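Putative ABC transporter, periplasmic binding protein, amino acid (Neisseria gonorrhoeae, PDB 2YJP) binds L-cysteine between two lobes, probably as the solute receptor of an ABC transporter that imports it. Local coordinates at residues E83-L88 against L120-F125; K143-V148 against I230-P235; L167-G172 against V186-F191. The protein carries 1 engineered substitution. All blocks are in the same frame, centred on the assembly; numbering follows the deposited sequence.

Contact 1 (E83-L88 against L120-F125). With CYS (cysteine), chain D.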
# COMPACT_ATOMS: atom_id res chain seq x y z
N GLU A 83 -11.91 -1.78 -1.07
CA GLU A 83 -12.92 -2.35 -1.94
C GLU A 83 -12.68 -3.87 -2.06
O GLU A 83 -13.63 -4.66 -1.98
CB GLU A 83 -12.87 -1.70 -3.32
CG GLU A 83 -13.36 -0.31 -3.33
CD GLU A 83 -14.84 -0.22 -2.95
OE1 GLU A 83 -15.72 -0.91 -3.49
OE2 GLU A 83 -15.19 0.56 -2.10
N ILE A 84 -11.41 -4.26 -2.22
CA ILE A 84 -11.03 -5.65 -2.34
C ILE A 84 -11.40 -6.34 -1.02
O ILE A 84 -11.90 -7.48 -1.02
CB ILE A 84 -9.51 -5.79 -2.59
CG1 ILE A 84 -9.19 -5.28 -3.99
CG2 ILE A 84 -9.02 -7.28 -2.35
CD1 ILE A 84 -7.77 -5.02 -4.22
N ALA A 85 -11.16 -5.66 0.09
CA ALA A 85 -11.47 -6.25 1.39
C ALA A 85 -13.00 -6.52 1.53
O ALA A 85 -13.43 -7.57 2.04
CB ALA A 85 -10.92 -5.41 2.54
N LYS A 86 -13.81 -5.59 1.01
CA LYS A 86 -15.28 -5.69 1.14
C LYS A 86 -15.81 -6.84 0.28
O LYS A 86 -16.70 -7.60 0.69
CB LYS A 86 -15.93 -4.35 0.81
CG LYS A 86 -15.69 -3.29 1.92
CD LYS A 86 -16.55 -2.01 1.75
CE LYS A 86 -16.37 -1.43 0.35
NZ LYS A 86 -16.83 -0.02 0.17
N ASP A 87 -15.18 -7.01 -0.88
CA ASP A 87 -15.49 -8.11 -1.78
C ASP A 87 -15.21 -9.48 -1.14
O ASP A 87 -16.03 -10.40 -1.23
CB ASP A 87 -14.70 -7.93 -3.08
CG ASP A 87 -15.41 -7.01 -4.09
OD1 ASP A 87 -16.64 -6.84 -3.96
OD2 ASP A 87 -14.74 -6.49 -5.03
N LEU A 88 -14.04 -9.60 -0.50
CA LEU A 88 -13.66 -10.80 0.21
C LEU A 88 -14.62 -11.12 1.34
O LEU A 88 -15.00 -12.28 1.51
CB LEU A 88 -12.25 -10.67 0.81
CG LEU A 88 -11.13 -10.37 -0.14
CD1 LEU A 88 -10.02 -10.72 0.53
CD2 LEU A 88 -10.88 -11.34 -1.07
N LEU A 120 -5.69 -10.84 8.00
CA LEU A 120 -5.31 -10.59 6.66
C LEU A 120 -4.80 -9.15 6.59
O LEU A 120 -5.33 -8.26 7.26
CB LEU A 120 -6.52 -10.77 5.75
CG LEU A 120 -6.34 -10.42 4.29
CD1 LEU A 120 -5.57 -11.43 3.58
CD2 LEU A 120 -7.62 -10.51 3.60
N ILE A 121 -3.75 -8.94 5.79
CA ILE A 121 -3.23 -7.59 5.55
C ILE A 121 -3.60 -7.22 4.15
O ILE A 121 -3.25 -7.95 3.21
CB ILE A 121 -1.70 -7.50 5.68
CG1 ILE A 121 -1.31 -7.67 7.15
CG2 ILE A 121 -1.17 -6.18 5.02
CD1 ILE A 121 -1.79 -6.50 8.07
N LEU A 122 -4.31 -6.09 4.03
CA LEU A 122 -4.54 -5.46 2.73
C LEU A 122 -4.08 -4.00 2.86
O LEU A 122 -4.71 -3.10 2.29
CB LEU A 122 -6.01 -5.57 2.35
CG LEU A 122 -6.35 -6.90 1.63
CD1 LEU A 122 -7.79 -7.13 1.41
CD2 LEU A 122 -5.59 -7.03 0.25
N ALA A 123 -3.03 -3.75 3.63
CA ALA A 123 -2.47 -2.41 3.71
C ALA A 123 -1.43 -2.24 2.60
O ALA A 123 -0.22 -2.28 2.84
CB ALA A 123 -1.86 -2.13 5.09
N ASN A 124 -1.95 -2.05 1.37
CA ASN A 124 -1.15 -1.85 0.14
C ASN A 124 0.29 -2.38 0.20
O ASN A 124 1.26 -1.61 0.04
CB ASN A 124 -1.21 -0.34 -0.26
CG ASN A 124 -1.15 -0.13 -1.75
OD1 ASN A 124 -0.29 0.61 -2.27
ND2 ASN A 124 -2.07 -0.80 -2.49
N PHE A 125 0.42 -3.70 0.28
CA PHE A 125 1.59 -4.37 0.81
C PHE A 125 2.48 -5.00 -0.26
O PHE A 125 2.10 -5.99 -0.94
CB PHE A 125 1.12 -5.45 1.80
CG PHE A 125 2.14 -5.88 2.80
CD1 PHE A 125 3.24 -5.10 3.12
CD2 PHE A 125 1.98 -7.11 3.47
CE1 PHE A 125 4.16 -5.54 4.09
CE2 PHE A 125 2.87 -7.55 4.41
CZ PHE A 125 3.95 -6.78 4.74
N CYS D . 3.56 -0.71 -0.86
CA CYS D . 4.76 -0.23 -0.14
C CYS D . 5.13 -1.21 0.97
O CYS D . 4.46 -2.28 1.10
CB CYS D . 4.54 1.14 0.49
SG CYS D . 3.14 1.23 1.62
OXT CYS D . 6.09 -0.95 1.70
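A single methyl group, Leu122 CD1, carries most of this contact: Ala85, Ile84 and Leu88 of the helix all converge on it. Its closest partner is Ala85, with CB 3.7 Å from Leu122 CD1, and the CA atoms of these two residues, 7.1 Å apart, mark the nearest approach of the two backbones. Ile84 comes across the leucine at about a right angle, its CG2 branch 4.0 Å from Leu122 CD1. One turn further along, Leu88 CD1 lies more loosely, 4.3 Å from Leu122 CD1, and makes its nearer approach to Leu120, where Leu88 CD1 and Leu120 CD2 are 3.9 Å apart and the side chains again cross. The torsions of Leu122 explain its reach: CG lies anti to the carbonyl carbon (chi1 -87°), and the extended second torsion (chi2 172°) carries CD1 straight out to the helix. All five touching residues are buried, and no hydrogen bond joins the segments, so the evidence is for purely apolar packing. Tyr141 and Pro241 also touch Leu122, while Leu88 and Leu120 both reach helix 248-264.

Beyond Leu122 the chain turns through Ala123, the centre of an inverse gamma turn, into the ligand site. There Asn124 O accepts a 2.6 Å hydrogen bond from the cysteine ligand N, and the ligand O lies at the edge of the Phe125 ring, near its plane. In the Asn124 side chain OD1 bonds to Lys65 NZ, and ND2 to Asp81 OD1, the latter tying the pocket loop to helix 80-93. Helix packed on strand, with the following loop turned onto the substrate, is the alpha/beta construction of a solute-binding protein lobe and its amino-acid pocket.

Contact 2 (K143-V148 against I230-P235)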
# COMPACT_ATOMS: atom_id res chain seq x y z
N LYS A 143 0.72 -3.72 -9.10
CA LYS A 143 2.17 -3.53 -9.18
C LYS A 143 2.50 -2.06 -8.97
O LYS A 143 1.66 -1.22 -9.24
CB LYS A 143 2.77 -3.99 -10.52
CG LYS A 143 1.82 -4.26 -11.57
CD LYS A 143 2.44 -4.31 -12.93
CE LYS A 143 1.54 -5.10 -13.88
NZ LYS A 143 1.43 -4.46 -15.18
N VAL A 144 3.72 -1.78 -8.51
CA VAL A 144 4.15 -0.46 -8.25
C VAL A 144 5.69 -0.37 -8.19
O VAL A 144 6.38 -1.30 -7.81
CB VAL A 144 3.40 0.11 -6.95
CG1 VAL A 144 4.08 -0.13 -5.75
CG2 VAL A 144 3.39 1.53 -6.97
N ALA A 145 6.20 0.78 -8.59
CA ALA A 145 7.61 1.09 -8.52
C ALA A 145 7.73 2.26 -7.53
O ALA A 145 6.72 2.92 -7.25
CB ALA A 145 8.11 1.52 -9.90
N LEU A 146 8.92 2.49 -7.00
CA LEU A 146 9.19 3.65 -6.20
C LEU A 146 9.49 4.88 -7.04
O LEU A 146 9.98 4.81 -8.19
CB LEU A 146 10.36 3.37 -5.24
CG LEU A 146 10.17 2.16 -4.27
CD1 LEU A 146 11.46 1.86 -3.49
CD2 LEU A 146 8.92 2.38 -3.38
N GLY A 147 9.23 6.04 -6.45
CA GLY A 147 9.56 7.31 -7.08
C GLY A 147 9.99 8.29 -6.02
O GLY A 147 10.00 7.97 -4.85
N VAL A 148 10.41 9.47 -6.42
CA VAL A 148 10.80 10.50 -5.44
C VAL A 148 10.10 11.81 -5.75
O VAL A 148 10.12 12.25 -6.91
CB VAL A 148 12.34 10.72 -5.48
CG1 VAL A 148 12.72 11.83 -4.45
CG2 VAL A 148 13.04 9.41 -5.21
N ILE A 230 11.59 12.22 -9.95
CA ILE A 230 12.02 10.83 -10.24
C ILE A 230 10.82 9.89 -10.25
O ILE A 230 10.38 9.53 -9.16
CB ILE A 230 13.07 10.32 -9.18
CG1 ILE A 230 14.25 11.28 -9.11
CG2 ILE A 230 13.55 8.89 -9.54
CD1 ILE A 230 15.21 11.02 -7.97
N GLY A 231 10.31 9.50 -11.45
CA GLY A 231 9.11 8.68 -11.55
C GLY A 231 9.30 7.23 -11.18
O GLY A 231 8.33 6.55 -10.81
N ASN A 232 10.54 6.76 -11.29
CA ASN A 232 10.80 5.32 -11.26
C ASN A 232 12.24 5.04 -10.82
O ASN A 232 13.19 5.51 -11.43
CB ASN A 232 10.49 4.73 -12.66
CG ASN A 232 10.74 3.24 -12.74
OD1 ASN A 232 11.89 2.80 -12.65
ND2 ASN A 232 9.68 2.45 -12.92
N LEU A 233 12.40 4.28 -9.75
CA LEU A 233 13.71 3.90 -9.21
C LEU A 233 14.02 2.45 -9.54
O LEU A 233 14.90 1.84 -8.91
CB LEU A 233 13.70 4.06 -7.69
CG LEU A 233 13.73 5.43 -7.03
CD1 LEU A 233 13.39 5.35 -5.54
CD2 LEU A 233 15.15 6.06 -7.18
N GLY A 234 13.34 1.86 -10.53
CA GLY A 234 13.58 0.47 -10.90
C GLY A 234 12.27 -0.26 -11.23
O GLY A 234 11.17 0.32 -11.08
N PRO A 235 12.37 -1.56 -11.66
CA PRO A 235 11.17 -2.33 -12.05
C PRO A 235 10.13 -2.40 -10.97
O PRO A 235 10.42 -2.46 -9.75
CB PRO A 235 11.71 -3.76 -12.32
CG PRO A 235 13.21 -3.55 -12.66
CD PRO A 235 13.62 -2.36 -11.75
O HOH W 1 11.35 1.05 -8.01
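Val148 and Ile230 lie side by side on one face of the sheet, pointing the same way, with Val148 CB 3.8 Å from Ile230 CB. They form an antiparallel hydrogen-bonded pair, and its two bonds are unequal. Val148 N to Ile230 O is short at 2.7 Å, nearly straight (163°), and lies in the carbonyl plane; the return bond from Ile230 N to Val148 O is weak at 3.4 Å. Past this single bridge segment 230-235 has no regular strand geometry.

Leu233 brings it back. Its CB is directed at the opposing strand, and with CG anti to the carbonyl carbon (chi1 -73°) the CD1 branch comes to 3.6 Å from Leu146 CB. The same methyl reaches Val148 less closely, 4.1 Å from Leu233 CD1 to Val148 CG2, so one branch spans two strand residues. The backbone follows: Leu233 N donates to Leu146 O over 2.9 Å; this bond is bent (136°) and its donor is tilted from the carbonyl plane. Ala145 CB packs against Gly234 O and the Asn232 amide nitrogen.

The loop also has internal support. Asn232 OD1 accepts from Gly234 N at 2.7 Å, an Asx turn in which the donor stands above the amide carbonyl plane. A water joins the two segments further along, accepting from Leu146 N (3.0 Å to the water oxygen) and donating to Gly234 O.

Around this pairing, Leu146 and Leu233 both rest on helix 174-182 through Phe178, and Leu233 also touches Phe179. On its other edge, strand 142-151 pairs with strand 208-212, where Gly147 bonds to His211, while Asn213 at the start of helix 213-222 bonds to Ala145 and Gly231.

Contact 3 (L167-G172 against V186-F191)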
# COMPACT_ATOMS: atom_id res chain seq x y z
N LEU A 167 16.40 12.99 3.19
CA LEU A 167 15.29 12.39 2.45
C LEU A 167 14.26 11.87 3.42
O LEU A 167 14.61 11.20 4.41
CB LEU A 167 15.80 11.25 1.54
CG LEU A 167 14.82 10.47 0.69
CD1 LEU A 167 14.14 11.33 -0.39
CD2 LEU A 167 15.57 9.28 0.08
N LEU A 168 12.98 12.21 3.18
CA LEU A 168 11.88 11.71 4.02
C LEU A 168 11.33 10.36 3.52
O LEU A 168 11.14 10.14 2.31
CB LEU A 168 10.74 12.72 4.02
CG LEU A 168 11.18 14.08 4.58
CD1 LEU A 168 10.19 15.19 4.33
CD2 LEU A 168 11.40 13.92 6.05
N VAL A 169 11.10 9.44 4.46
CA VAL A 169 10.42 8.22 4.11
C VAL A 169 9.45 7.86 5.25
O VAL A 169 9.71 8.20 6.45
CB VAL A 169 11.41 7.00 3.92
CG1 VAL A 169 12.24 7.14 2.67
CG2 VAL A 169 12.30 6.74 5.20
N ASN A 170 8.38 7.15 4.87
CA ASN A 170 7.48 6.54 5.84
C ASN A 170 8.21 5.31 6.37
O ASN A 170 8.65 4.46 5.58
CB ASN A 170 6.14 6.25 5.18
CG ASN A 170 5.13 5.52 6.07
OD1 ASN A 170 4.43 4.75 5.65
ND2 ASN A 170 5.03 5.84 7.26
N LYS A 171 8.41 5.26 7.70
CA LYS A 171 9.10 4.16 8.29
C LYS A 171 8.46 2.79 7.89
O LYS A 171 7.24 2.64 7.94
CB LYS A 171 9.18 4.33 9.84
CG LYS A 171 9.86 3.14 10.55
CD LYS A 171 10.23 3.43 12.04
CE LYS A 171 10.49 2.11 12.81
NZ LYS A 171 10.46 2.29 14.34
N GLY A 172 9.32 1.83 7.53
CA GLY A 172 8.92 0.43 7.34
C GLY A 172 8.37 0.18 5.91
O GLY A 172 7.74 -0.82 5.67
N VAL A 186 22.73 8.23 1.75
CA VAL A 186 21.64 9.19 1.82
C VAL A 186 21.05 9.21 3.23
O VAL A 186 20.59 8.16 3.75
CB VAL A 186 20.49 8.87 0.78
CG1 VAL A 186 19.27 9.82 1.01
CG2 VAL A 186 21.01 9.01 -0.66
N LYS A 187 21.04 10.40 3.83
CA LYS A 187 20.49 10.59 5.16
C LYS A 187 18.95 10.53 5.15
O LYS A 187 18.30 11.28 4.42
CB LYS A 187 21.02 11.91 5.71
CG LYS A 187 20.39 12.34 7.02
CD LYS A 187 21.37 13.17 7.87
CE LYS A 187 21.18 14.71 7.67
NZ LYS A 187 22.18 15.41 6.72
N LEU A 188 18.37 9.64 5.97
CA LEU A 188 16.92 9.45 6.04
C LEU A 188 16.32 10.00 7.33
O LEU A 188 16.84 9.79 8.44
CB LEU A 188 16.57 7.95 5.99
CG LEU A 188 17.03 7.18 4.75
CD1 LEU A 188 16.71 5.69 4.94
CD2 LEU A 188 16.44 7.82 3.42
N LEU A 189 15.19 10.66 7.18
CA LEU A 189 14.34 11.02 8.30
C LEU A 189 13.01 10.28 8.14
O LEU A 189 12.30 10.43 7.17
CB LEU A 189 14.10 12.53 8.33
CG LEU A 189 13.28 13.07 9.49
CD1 LEU A 189 13.98 12.92 10.76
CD2 LEU A 189 13.18 14.53 9.44
N LYS A 190 12.68 9.47 9.14
CA LYS A 190 11.56 8.52 9.04
C LYS A 190 10.40 8.92 9.99
O LYS A 190 10.62 9.37 11.10
CB LYS A 190 12.05 7.10 9.33
CG LYS A 190 13.41 6.79 8.76
CD LYS A 190 13.73 5.30 8.81
CE LYS A 190 15.19 5.07 8.40
NZ LYS A 190 15.60 3.63 8.27
N PHE A 191 9.16 8.76 9.52
CA PHE A 191 8.00 9.03 10.35
C PHE A 191 7.10 7.82 10.26
O PHE A 191 7.02 7.19 9.19
CB PHE A 191 7.27 10.25 9.79
CG PHE A 191 8.02 11.54 9.96
CD1 PHE A 191 7.89 12.30 11.15
CD2 PHE A 191 8.88 11.98 8.97
CE1 PHE A 191 8.62 13.48 11.32
CE2 PHE A 191 9.62 13.16 9.14
CZ PHE A 191 9.49 13.91 10.28
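Leu167 and Leu188 form the apolar centre of the contact between the two strands of a beta-alpha-beta unit, lying side by side and pointing the same way, with Leu167 CD2 3.7 Å from Leu188 CD2. Val186 extends the cluster, its CG1 3.8 Å from Leu167 CB, and Phe179 of the connecting helix 174-182 covers both leucines. On the reverse face Leu168 meets Phe191: Leu168 CD2 comes in at the ring edge, in its plane, 3.6 Å from Phe191 CE2, while the same methyl rests against Leu189. Helix 194-202 packs over Leu168 and Phe191.

Between these faces the strands run parallel, their directions 36° apart, joined by a ladder that begins with the almost linear bond (178°) of Leu167 N to Lys187 O and continues through Leu189, Val169 and Phe191. Toward the rim, the aliphatic part of Lys190 runs alongside Val169, with CG 3.7 Å from Val169 CG2, and its NZ forms a salt bridge with Asp176.

The ladder ends on a doubly held carbonyl. Phe191 O receives Lys171 N at 2.8 Å and, from the opposite face of its plane, Asn170 ND2 at 3.1 Å.

Contact 1 comes first along the chain and lies on the opposite side of the chain's centre from the other two, its centre about 23 Å from that of contact 2 and about 26 Å from that of contact 3. It belongs to the lobe built round strands 57-61, 99-103 and 120-121. Contacts 2 and 3 reach one mixed sheet, their centres about 16 Å apart, and residues 167-191 fall in sequence between the two segments of contact 2. Both pack against helix 174-182, sharing Phe179. The bound cysteine bridges the two halves: it bonds to Asn124 from contact 1's loop, to Thr174 at the start of helix 174-182 and to Asp212 at the end of strand 208-212, consistent with ligand capture between lobes.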